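Local coordinates for uncharacterized protein (Bacteroides ovatus CL02T12C04, PDB 6PTM), which probably acts as an exo-carrageenase of glycoside hydrolase family 42, cleaving carrageenan chains from their ends, at residues R561-R565 against A681-V685. Sequence-based numbering, arbitrary orientation.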
ATOM      1  N   ARG A 561     -11.773  15.744   1.378  1.00 13.77           N
ATOM      2  CA  ARG A 561     -10.829  16.877   1.237  1.00 14.57           C
ATOM      3  C   ARG A 561      -9.658  16.694   2.202  1.00 14.19           C
ATOM      4  O   ARG A 561      -9.898  16.468   3.418  1.00 14.38           O
ATOM      5  CB  ARG A 561     -11.572  18.188   1.503  1.00 15.18           C
ATOM      6  CG  ARG A 561     -10.725  19.449   1.396  1.00 16.01           C
ATOM      7  CD  ARG A 561     -11.538  20.675   1.740  1.00 15.74           C
ATOM      8  NE  ARG A 561     -10.833  21.947   1.657  1.00 15.51           N
ATOM      9  CZ  ARG A 561     -10.656  22.669   0.555  1.00 17.38           C
ATOM     10  NH1 ARG A 561     -11.006  22.194  -0.629  1.00 17.46           N
ATOM     11  NH2 ARG A 561     -10.100  23.868   0.643  1.00 17.77           N
ATOM     12  N   LYS A 562      -8.443  16.742   1.652  1.00 14.67           N
ATOM     13  CA  LYS A 562      -7.152  16.797   2.372  1.00 15.73           C
ATOM     14  C   LYS A 562      -6.732  18.272   2.467  1.00 14.88           C
ATOM     15  O   LYS A 562      -6.063  18.799   1.568  1.00 13.84           O
ATOM     16  CB  LYS A 562      -6.117  15.948   1.626  1.00 16.29           C
ATOM     17  CG  LYS A 562      -6.464  14.481   1.397  1.00 17.25           C
ATOM     18  CD  LYS A 562      -5.318  13.755   0.714  1.00 18.68           C
ATOM     19  CE  LYS A 562      -5.631  12.400   0.093  1.00 19.93           C
ATOM     20  NZ  LYS A 562      -6.207  11.441   1.057  1.00 19.72           N
ATOM     21  N   PRO A 563      -7.160  19.025   3.507  1.00 14.41           N
ATOM     22  CA  PRO A 563      -7.031  20.481   3.453  1.00 15.04           C
ATOM     23  C   PRO A 563      -5.634  21.036   3.760  1.00 15.44           C
ATOM     24  O   PRO A 563      -5.414  22.237   3.662  1.00 14.64           O
ATOM     25  CB  PRO A 563      -8.017  20.923   4.539  1.00 15.71           C
ATOM     26  CG  PRO A 563      -7.941  19.799   5.559  1.00 15.70           C
ATOM     27  CD  PRO A 563      -7.903  18.561   4.687  1.00 14.27           C
ATOM     28  N   LEU A 564      -4.747  20.187   4.239  1.00 15.09           N
ATOM     29  CA  LEU A 564      -3.350  20.567   4.491  1.00 15.24           C
ATOM     30  C   LEU A 564      -2.495  19.648   3.629  1.00 16.17           C
ATOM     31  O   LEU A 564      -2.666  18.374   3.715  1.00 15.92           O
ATOM     32  CB  LEU A 564      -3.034  20.446   5.980  1.00 15.79           C
ATOM     33  CG  LEU A 564      -3.810  21.397   6.890  1.00 16.28           C
ATOM     34  CD1 LEU A 564      -3.584  21.026   8.344  1.00 17.91           C
ATOM     35  CD2 LEU A 564      -3.409  22.847   6.643  1.00 17.37           C
ATOM     36  N   ARG A 565      -1.636  20.260   2.821  1.00 14.54           N
ATOM     37  CA  ARG A 565      -0.695  19.521   1.941  1.00 14.49           C
ATOM     38  C   ARG A 565       0.735  19.802   2.374  1.00 14.24           C
ATOM     39  O   ARG A 565       1.150  20.977   2.382  1.00 14.77           O
ATOM     40  CB  ARG A 565      -0.920  19.914   0.485  1.00 13.76           C
ATOM     41  CG  ARG A 565      -2.324  19.624  -0.005  1.00 15.03           C
ATOM     42  CD  ARG A 565      -2.810  18.214   0.306  1.00 15.03           C
ATOM     43  NE  ARG A 565      -4.084  18.033  -0.372  1.00 14.73           N
ATOM     44  CZ  ARG A 565      -4.227  17.568  -1.610  1.00 14.67           C
ATOM     45  NH1 ARG A 565      -3.191  17.147  -2.329  1.00 15.94           N
ATOM     46  NH2 ARG A 565      -5.438  17.419  -2.098  1.00 14.83           N
ATOM     47  N   ALA A 681      -1.237  26.020  10.532  1.00 21.79           N
ATOM     48  CA  ALA A 681      -1.950  25.095   9.600  1.00 23.63           C
ATOM     49  C   ALA A 681      -3.422  24.972  10.016  1.00 20.71           C
ATOM     50  O   ALA A 681      -4.322  25.146   9.171  1.00 20.26           O
ATOM     51  CB  ALA A 681      -1.269  23.745   9.555  1.00 21.90           C
ATOM     52  N   LEU A 682      -3.679  24.706  11.293  1.00 24.70           N
ATOM     53  CA  LEU A 682      -5.071  24.506  11.774  1.00 23.48           C
ATOM     54  C   LEU A 682      -5.834  25.845  11.715  1.00 23.95           C
ATOM     55  O   LEU A 682      -7.035  25.816  11.388  1.00 21.77           O
ATOM     56  CB  LEU A 682      -5.042  23.870  13.163  1.00 24.36           C
ATOM     57  CG  LEU A 682      -4.468  22.450  13.208  1.00 25.49           C
ATOM     58  CD1 LEU A 682      -4.595  21.880  14.617  1.00 26.50           C
ATOM     59  CD2 LEU A 682      -5.174  21.526  12.231  1.00 25.04           C
ATOM     60  N   ALA A 683      -5.177  26.992  11.910  1.00 21.36           N
ATOM     61  CA  ALA A 683      -5.860  28.305  11.793  1.00 22.40           C
ATOM     62  C   ALA A 683      -6.360  28.486  10.354  1.00 22.22           C
ATOM     63  O   ALA A 683      -7.494  28.984  10.143  1.00 21.74           O
ATOM     64  CB  ALA A 683      -4.919  29.415  12.214  1.00 23.75           C
ATOM     65  N   ALA A 684      -5.534  28.106   9.369  1.00 22.73           N
ATOM     66  CA  ALA A 684      -5.852  28.252   7.932  1.00 21.43           C
ATOM     67  C   ALA A 684      -7.071  27.383   7.651  1.00 22.13           C
ATOM     68  O   ALA A 684      -7.922  27.750   6.817  1.00 21.82           O
ATOM     69  CB  ALA A 684      -4.667  27.879   7.060  1.00 22.00           C
ATOM     70  N   VAL A 685      -7.178  26.241   8.322  1.00 22.03           N
ATOM     71  CA  VAL A 685      -8.341  25.368   8.034  1.00 20.32           C
ATOM     72  C   VAL A 685      -9.581  25.981   8.710  1.00 21.59           C
ATOM     73  O   VAL A 685     -10.656  26.016   8.066  1.00 17.99           O
ATOM     74  CB  VAL A 685      -8.057  23.921   8.451  1.00 20.70           C
ATOM     75  CG1 VAL A 685      -9.297  23.056   8.248  1.00 20.66           C
ATOM     76  CG2 VAL A 685      -6.860  23.355   7.705  1.00 20.62           C
TER
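Ala681 meets Leu564 through its methyl group: CB sits against both branch ends of the leucine, 3.7 Å from CD2 and 3.8 Å from CD1. The carbonyl O of Ala681 lies 3.5 Å from Leu564 CD2 and takes the helical bond from Val685 N, so this buried oxygen has its partner inside the helix while the leucine methyl merely packs on it. Leu682 starts away from the strand, but its CD2 swings back to 4.2 Å from Leu564 CD1. Val685, one turn on from Ala681, adds a second surface; its CG2, anti to the carbonyl carbon, comes within 3.6 Å of Leu564 CD2 and also brushes CB of Pro563. With CG anti to its own carbonyl carbon (chi1 -64°), Leu564 reaches out to the helix and its forked end enters between Ala681 and Val685. Cut back to an alanine, this leucine would probably leave Ala681 without its apolar mate across the contact, Val685 with only the Pro563 CB touch, and a gap between strand and helix. Behind the contact, Arg565 turns back and its NE donates a hydrogen bond to Lys562 O (2.9 Å, N-H...O angle 160°), with the acceptor in the guanidinium plane. Leu564 also touches Ala614 of the neighbouring strand 614-617. Helix 674-687 thus packs through small and branched apolar residues on strand 564-567 of a five-stranded parallel sheet, as in a layered alpha/beta domain.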